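Local coordinates for protein Cas6b (Methanococcus maripaludis, PDB 4Z7K) that is an endoribonuclease that processes CRISPR RNA, a non-stem-loop transcript, probably cutting it within the repeats to release guide RNAs, at residues His105-Thr119 against Phe188-Gln200. Sequence-based numbering, arbitrary orientation.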
loop_
_atom_site.group_PDB
_atom_site.type_symbol
_atom_site.label_atom_id
_atom_site.label_comp_id
_atom_site.label_asym_id
_atom_site.label_seq_id
_atom_site.Cartn_x
_atom_site.Cartn_y
_atom_site.Cartn_z
ATOM N N HIS B 105 -2.508 -8.564 33.213
ATOM C CA HIS B 105 -3.855 -8.539 32.600
ATOM C C HIS B 105 -3.847 -8.075 31.158
ATOM O O HIS B 105 -3.132 -7.161 30.788
ATOM C CB HIS B 105 -4.801 -7.615 33.429
ATOM C CG HIS B 105 -6.263 -7.669 33.040
ATOM N ND1 HIS B 105 -7.250 -7.048 33.781
ATOM C CD2 HIS B 105 -6.906 -8.271 32.008
ATOM C CE1 HIS B 105 -8.429 -7.262 33.222
ATOM N NE2 HIS B 105 -8.248 -8.000 32.143
ATOM N N PHE B 106 -4.680 -8.719 30.353
ATOM C CA PHE B 106 -4.941 -8.317 28.976
ATOM C C PHE B 106 -6.442 -8.404 28.701
ATOM O O PHE B 106 -7.034 -9.474 28.836
ATOM C CB PHE B 106 -4.164 -9.208 28.003
ATOM C CG PHE B 106 -4.480 -8.972 26.554
ATOM C CD1 PHE B 106 -3.640 -8.213 25.769
ATOM C CD2 PHE B 106 -5.591 -9.535 25.968
ATOM C CE1 PHE B 106 -3.905 -8.011 24.428
ATOM C CE2 PHE B 106 -5.868 -9.325 24.634
ATOM C CZ PHE B 106 -5.019 -8.565 23.861
ATOM N N GLY B 107 -7.070 -7.303 28.309
ATOM C CA GLY B 107 -8.510 -7.340 28.128
ATOM C C GLY B 107 -9.202 -6.023 28.363
ATOM O O GLY B 107 -8.578 -5.074 28.827
ATOM N N THR B 108 -10.487 -5.950 28.028
ATOM C CA THR B 108 -11.199 -4.694 28.185
ATOM C C THR B 108 -11.441 -4.371 29.652
ATOM O O THR B 108 -11.780 -5.230 30.462
ATOM C CB THR B 108 -12.534 -4.700 27.450
ATOM O OG1 THR B 108 -13.388 -5.679 28.042
ATOM C CG2 THR B 108 -12.326 -5.056 26.014
ATOM N N THR B 109 -11.248 -3.102 29.968
ATOM C CA THR B 109 -11.416 -2.577 31.306
ATOM C C THR B 109 -12.448 -1.456 31.315
ATOM O O THR B 109 -12.585 -0.720 30.335
ATOM C CB THR B 109 -10.083 -2.063 31.844
ATOM O OG1 THR B 109 -9.600 -1.017 30.984
ATOM C CG2 THR B 109 -9.065 -3.196 31.850
ATOM N N ASP B 110 -13.165 -1.312 32.422
ATOM C CA ASP B 110 -14.145 -0.239 32.544
ATOM C C ASP B 110 -13.458 1.015 33.027
ATOM O O ASP B 110 -14.066 2.083 33.101
ATOM C CB ASP B 110 -15.292 -0.619 33.491
ATOM C CG ASP B 110 -16.312 -1.539 32.843
ATOM O OD1 ASP B 110 -16.253 -1.736 31.607
ATOM O OD2 ASP B 110 -17.174 -2.068 33.576
ATOM N N LYS B 111 -12.160 0.913 33.261
ATOM C CA LYS B 111 -11.423 2.081 33.689
ATOM C C LYS B 111 -10.482 2.467 32.579
ATOM O O LYS B 111 -10.055 1.613 31.797
ATOM C CB LYS B 111 -10.609 1.781 34.942
ATOM C CG LYS B 111 -9.823 2.965 35.416
ATOM C CD LYS B 111 -9.184 2.743 36.759
ATOM C CE LYS B 111 -7.842 2.038 36.502
ATOM N NZ LYS B 111 -6.687 2.986 36.427
ATOM N N ILE B 112 -10.162 3.752 32.494
ATOM C CA ILE B 112 -9.487 4.231 31.308
ATOM C C ILE B 112 -8.006 4.461 31.580
ATOM O O ILE B 112 -7.624 5.107 32.569
ATOM C CB ILE B 112 -10.189 5.477 30.765
ATOM C CG1 ILE B 112 -11.559 5.034 30.246
ATOM C CG2 ILE B 112 -9.376 6.115 29.667
ATOM C CD1 ILE B 112 -12.094 5.818 29.100
ATOM N N LEU B 113 -7.191 3.954 30.654
ATOM C CA LEU B 113 -5.749 3.872 30.832
ATOM C C LEU B 113 -4.989 4.664 29.784
ATOM O O LEU B 113 -5.402 4.737 28.624
ATOM C CB LEU B 113 -5.302 2.413 30.781
ATOM C CG LEU B 113 -5.989 1.440 31.734
ATOM C CD1 LEU B 113 -5.955 0.025 31.149
ATOM C CD2 LEU B 113 -5.327 1.517 33.123
ATOM N N LYS B 114 -3.851 5.220 30.186
ATOM C CA LYS B 114 -3.076 6.066 29.292
ATOM C C LYS B 114 -1.770 5.426 28.863
ATOM O O LYS B 114 -0.972 5.011 29.695
ATOM C CB LYS B 114 -2.795 7.417 29.946
ATOM C CG LYS B 114 -2.264 8.470 28.978
ATOM C CD LYS B 114 -1.841 9.732 29.696
ATOM C CE LYS B 114 -1.319 10.748 28.708
ATOM N NZ LYS B 114 -0.888 11.989 29.401
ATOM N N TYR B 115 -1.548 5.409 27.554
ATOM C CA TYR B 115 -0.398 4.762 26.940
ATOM C C TYR B 115 0.438 5.771 26.174
ATOM O O TYR B 115 -0.049 6.844 25.813
ATOM C CB TYR B 115 -0.870 3.643 26.003
ATOM C CG TYR B 115 -1.602 2.518 26.714
ATOM C CD1 TYR B 115 -0.914 1.465 27.304
ATOM C CD2 TYR B 115 -2.981 2.543 26.848
ATOM C CE1 TYR B 115 -1.593 0.441 27.956
ATOM C CE2 TYR B 115 -3.659 1.530 27.511
ATOM C CZ TYR B 115 -2.962 0.488 28.062
ATOM O OH TYR B 115 -3.653 -0.496 28.722
ATOM N N GLN B 116 1.702 5.424 25.942
ATOM C CA GLN B 116 2.609 6.246 25.136
ATOM C C GLN B 116 3.467 5.409 24.179
ATOM O O GLN B 116 3.900 4.307 24.513
ATOM C CB GLN B 116 3.515 7.086 26.038
ATOM C CG GLN B 116 4.249 8.179 25.288
ATOM C CD GLN B 116 5.361 8.791 26.089
ATOM O OE1 GLN B 116 5.506 8.512 27.276
ATOM N NE2 GLN B 116 6.163 9.634 25.444
ATOM N N PHE B 117 3.690 5.951 22.987
ATOM C CA PHE B 117 4.483 5.323 21.937
ATOM C C PHE B 117 5.983 5.536 22.078
ATOM O O PHE B 117 6.451 6.670 22.015
ATOM C CB PHE B 117 4.058 5.861 20.575
ATOM C CG PHE B 117 2.786 5.280 20.050
ATOM C CD1 PHE B 117 1.898 6.070 19.343
ATOM C CD2 PHE B 117 2.499 3.937 20.205
ATOM C CE1 PHE B 117 0.732 5.539 18.831
ATOM C CE2 PHE B 117 1.326 3.406 19.694
ATOM C CZ PHE B 117 0.449 4.211 19.003
ATOM N N LYS B 118 6.725 4.455 22.284
ATOM C CA LYS B 118 8.184 4.481 22.267
ATOM C C LYS B 118 8.748 4.664 20.843
ATOM O O LYS B 118 9.819 5.244 20.630
ATOM C CB LYS B 118 8.731 3.186 22.865
ATOM C CG LYS B 118 9.267 3.274 24.268
ATOM C CD LYS B 118 8.405 4.077 25.186
ATOM C CE LYS B 118 9.182 4.391 26.471
ATOM N NZ LYS B 118 10.515 5.017 26.196
ATOM N N THR B 119 8.029 4.120 19.874
ATOM C CA THR B 119 8.445 4.150 18.478
ATOM C C THR B 119 7.288 4.625 17.607
ATOM O O THR B 119 6.150 4.665 18.077
ATOM C CB THR B 119 8.918 2.776 18.042
ATOM O OG1 THR B 119 7.887 1.818 18.333
ATOM C CG2 THR B 119 10.176 2.417 18.801
ATOM N N PHE B 188 3.590 8.031 13.544
ATOM C CA PHE B 188 3.083 8.937 14.570
ATOM C C PHE B 188 3.715 8.750 15.937
ATOM O O PHE B 188 3.899 7.635 16.393
ATOM C CB PHE B 188 1.576 8.766 14.692
ATOM C CG PHE B 188 0.851 9.025 13.422
ATOM C CD1 PHE B 188 0.618 10.321 13.002
ATOM C CD2 PHE B 188 0.418 7.983 12.637
ATOM C CE1 PHE B 188 -0.040 10.581 11.828
ATOM C CE2 PHE B 188 -0.250 8.233 11.456
ATOM C CZ PHE B 188 -0.477 9.538 11.051
ATOM N N ARG B 189 4.018 9.843 16.617
ATOM C CA ARG B 189 4.424 9.733 18.004
ATOM C C ARG B 189 3.319 10.378 18.820
ATOM O O ARG B 189 2.500 11.128 18.275
ATOM C CB ARG B 189 5.750 10.399 18.261
ATOM C CG ARG B 189 6.361 9.961 19.579
ATOM C CD ARG B 189 6.897 8.561 19.515
ATOM N NE ARG B 189 8.114 8.516 18.711
ATOM C CZ ARG B 189 9.325 8.344 19.226
ATOM N NH1 ARG B 189 9.451 8.198 20.538
ATOM N NH2 ARG B 189 10.401 8.307 18.440
ATOM N N GLY B 190 3.263 10.091 20.115
ATOM C CA GLY B 190 2.218 10.696 20.912
ATOM C C GLY B 190 1.708 9.913 22.096
ATOM O O GLY B 190 2.419 9.076 22.667
ATOM N N GLU B 191 0.452 10.191 22.440
ATOM C CA GLU B 191 -0.202 9.671 23.626
ATOM C C GLU B 191 -1.588 9.213 23.228
ATOM O O GLU B 191 -2.157 9.772 22.295
ATOM C CB GLU B 191 -0.337 10.784 24.666
ATOM C CG GLU B 191 0.843 11.762 24.778
ATOM C CD GLU B 191 0.462 13.069 25.501
ATOM O OE1 GLU B 191 -0.625 13.126 26.137
ATOM O OE2 GLU B 191 1.253 14.040 25.433
ATOM N N PHE B 192 -2.150 8.207 23.895
ATOM C CA PHE B 192 -3.564 7.909 23.665
ATOM C C PHE B 192 -4.198 7.264 24.901
ATOM O O PHE B 192 -3.496 6.685 25.723
ATOM C CB PHE B 192 -3.743 7.039 22.426
ATOM C CG PHE B 192 -3.236 5.634 22.573
ATOM C CD1 PHE B 192 -4.021 4.651 23.159
ATOM C CD2 PHE B 192 -2.002 5.276 22.079
ATOM C CE1 PHE B 192 -3.570 3.352 23.274
ATOM C CE2 PHE B 192 -1.547 3.970 22.191
ATOM C CZ PHE B 192 -2.331 3.013 22.790
ATOM N N TYR B 193 -5.522 7.362 25.025
ATOM C CA TYR B 193 -6.253 6.855 26.198
ATOM C C TYR B 193 -7.227 5.789 25.734
ATOM O O TYR B 193 -7.788 5.920 24.654
ATOM C CB TYR B 193 -7.025 7.964 26.924
ATOM C CG TYR B 193 -6.213 9.097 27.525
ATOM C CD1 TYR B 193 -5.933 9.137 28.887
ATOM C CD2 TYR B 193 -5.757 10.143 26.730
ATOM C CE1 TYR B 193 -5.209 10.189 29.433
ATOM C CE2 TYR B 193 -5.028 11.187 27.257
ATOM C CZ TYR B 193 -4.751 11.211 28.607
ATOM O OH TYR B 193 -4.016 12.268 29.115
ATOM N N ILE B 194 -7.441 4.733 26.515
ATOM C CA ILE B 194 -8.381 3.703 26.069
ATOM C C ILE B 194 -8.895 2.833 27.215
ATOM O O ILE B 194 -8.233 2.694 28.249
ATOM C CB ILE B 194 -7.719 2.807 24.966
ATOM C CG1 ILE B 194 -8.750 1.972 24.221
ATOM C CG2 ILE B 194 -6.622 1.930 25.531
ATOM C CD1 ILE B 194 -8.236 1.495 22.907
ATOM N N ASN B 195 -10.094 2.275 27.034
ATOM C CA ASN B 195 -10.681 1.356 28.000
ATOM C C ASN B 195 -10.232 -0.048 27.678
ATOM O O ASN B 195 -11.013 -0.993 27.767
ATOM C CB ASN B 195 -12.211 1.433 28.016
ATOM C CG ASN B 195 -12.842 0.999 26.708
ATOM O OD1 ASN B 195 -12.322 1.274 25.637
ATOM N ND2 ASN B 195 -13.977 0.317 26.797
ATOM N N PHE B 196 -9.002 -0.172 27.200
ATOM C CA PHE B 196 -8.414 -1.484 27.007
ATOM C C PHE B 196 -7.081 -1.627 27.717
ATOM O O PHE B 196 -6.373 -0.641 27.924
ATOM C CB PHE B 196 -8.236 -1.785 25.536
ATOM C CG PHE B 196 -8.053 -3.238 25.259
ATOM C CD1 PHE B 196 -9.130 -4.099 25.321
ATOM C CD2 PHE B 196 -6.819 -3.745 24.937
ATOM C CE1 PHE B 196 -8.975 -5.426 25.066
ATOM C CE2 PHE B 196 -6.669 -5.079 24.677
ATOM C CZ PHE B 196 -7.740 -5.918 24.746
ATOM N N ASP B 197 -6.728 -2.857 28.074
ATOM C CA ASP B 197 -5.514 -3.081 28.846
ATOM C C ASP B 197 -4.414 -3.750 28.037
ATOM O O ASP B 197 -4.578 -4.857 27.564
ATOM C CB ASP B 197 -5.827 -3.914 30.074
ATOM C CG ASP B 197 -4.807 -3.738 31.160
ATOM O OD1 ASP B 197 -3.587 -3.802 30.873
ATOM O OD2 ASP B 197 -5.236 -3.505 32.308
ATOM N N ILE B 198 -3.284 -3.070 27.906
ATOM C CA ILE B 198 -2.143 -3.588 27.168
ATOM C C ILE B 198 -0.940 -3.769 28.085
ATOM O O ILE B 198 -0.518 -2.813 28.750
ATOM C CB ILE B 198 -1.715 -2.652 26.012
ATOM C CG1 ILE B 198 -2.927 -2.073 25.284
ATOM C CG2 ILE B 198 -0.787 -3.372 25.048
ATOM C CD1 ILE B 198 -2.556 -1.131 24.144
ATOM N N PRO B 199 -0.414 -5.002 28.162
ATOM C CA PRO B 199 0.875 -5.274 28.818
ATOM C C PRO B 199 2.039 -4.552 28.117
ATOM O O PRO B 199 1.990 -4.364 26.897
ATOM C CB PRO B 199 1.018 -6.793 28.685
ATOM C CG PRO B 199 -0.366 -7.287 28.631
ATOM C CD PRO B 199 -1.150 -6.242 27.871
ATOM N N GLN B 200 3.061 -4.154 28.870
ATOM C CA GLN B 200 4.101 -3.280 28.331
ATOM C C GLN B 200 4.904 -3.795 27.145
ATOM O O GLN B 200 5.181 -4.982 27.020
ATOM C CB GLN B 200 5.064 -2.888 29.433
ATOM C CG GLN B 200 4.482 -1.833 30.346
ATOM C CD GLN B 200 5.360 -1.572 31.536
ATOM O OE1 GLN B 200 6.599 -1.596 31.431
ATOM N NE2 GLN B 200 4.734 -1.318 32.685
#
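Strands 112-117 and 188-194 pair antiparallel in the middle of the C-terminal four-stranded sheet, consistent with the second of two ferredoxin-like (RAMP) domains of a Cas6 protein. Their backbones exchange bonds at two hydrogen-bonded pairs, Leu-113 with Ile-194 and Tyr-115 with Phe-192; Tyr-115 N meets Phe-192 O at 3.0 Å, almost straight. Each chain turns a corner next to this pairing, at 110-111 and at 195-196, so that 107-109, the end of the N-terminal sheet's edge strand, runs beside 195-197, held by Thr-109 N to Asn-195 O and a bent bond from Asp-197 N to Gly-107 O. Tyr-115 ties strand 112-117 to the chain beyond the corner at 195-196. With CG anti to its carbonyl carbon (chi1 -63°), its ring reaches across Ile-194 to the turned chain. There Tyr-115 OH gives its proton to an in-plane lone pair of Phe-196 O (2.8 Å) and accepts from Ile-198 N (2.7 Å), while Ile-198 CD1 sits over the centre of one ring face. A phenylalanine here would keep the ring packing but would probably leave Ile-198 N and Phe-196 O without this shared partner, freeing the 196-198 backbone to shift. Tyr-115 CB lies over the Phe-192 ring, and Phe-117 CZ meets that ring obliquely at Phe-192 CE2 (3.8 Å), completing an aromatic cluster; helix 137-158 touches the same side of the sheet at Ile-194. Beyond the corner, the Phe-196 edge points into the face of Phe-106 in a T-shaped pair, planes at 89°, and Thr-108 CG2 touches the Phe-196 edge in plane at CD1. On the face of the sheet opposite Tyr-115 and Phe-192, the extended Lys-114 lays CG over the Tyr-193 ring (3.8 Å to its centroid), and its NZ reaches both Tyr-193 OH, a weak bond, and Glu-191 OE1, a long, weak salt bridge of 3.5 Å.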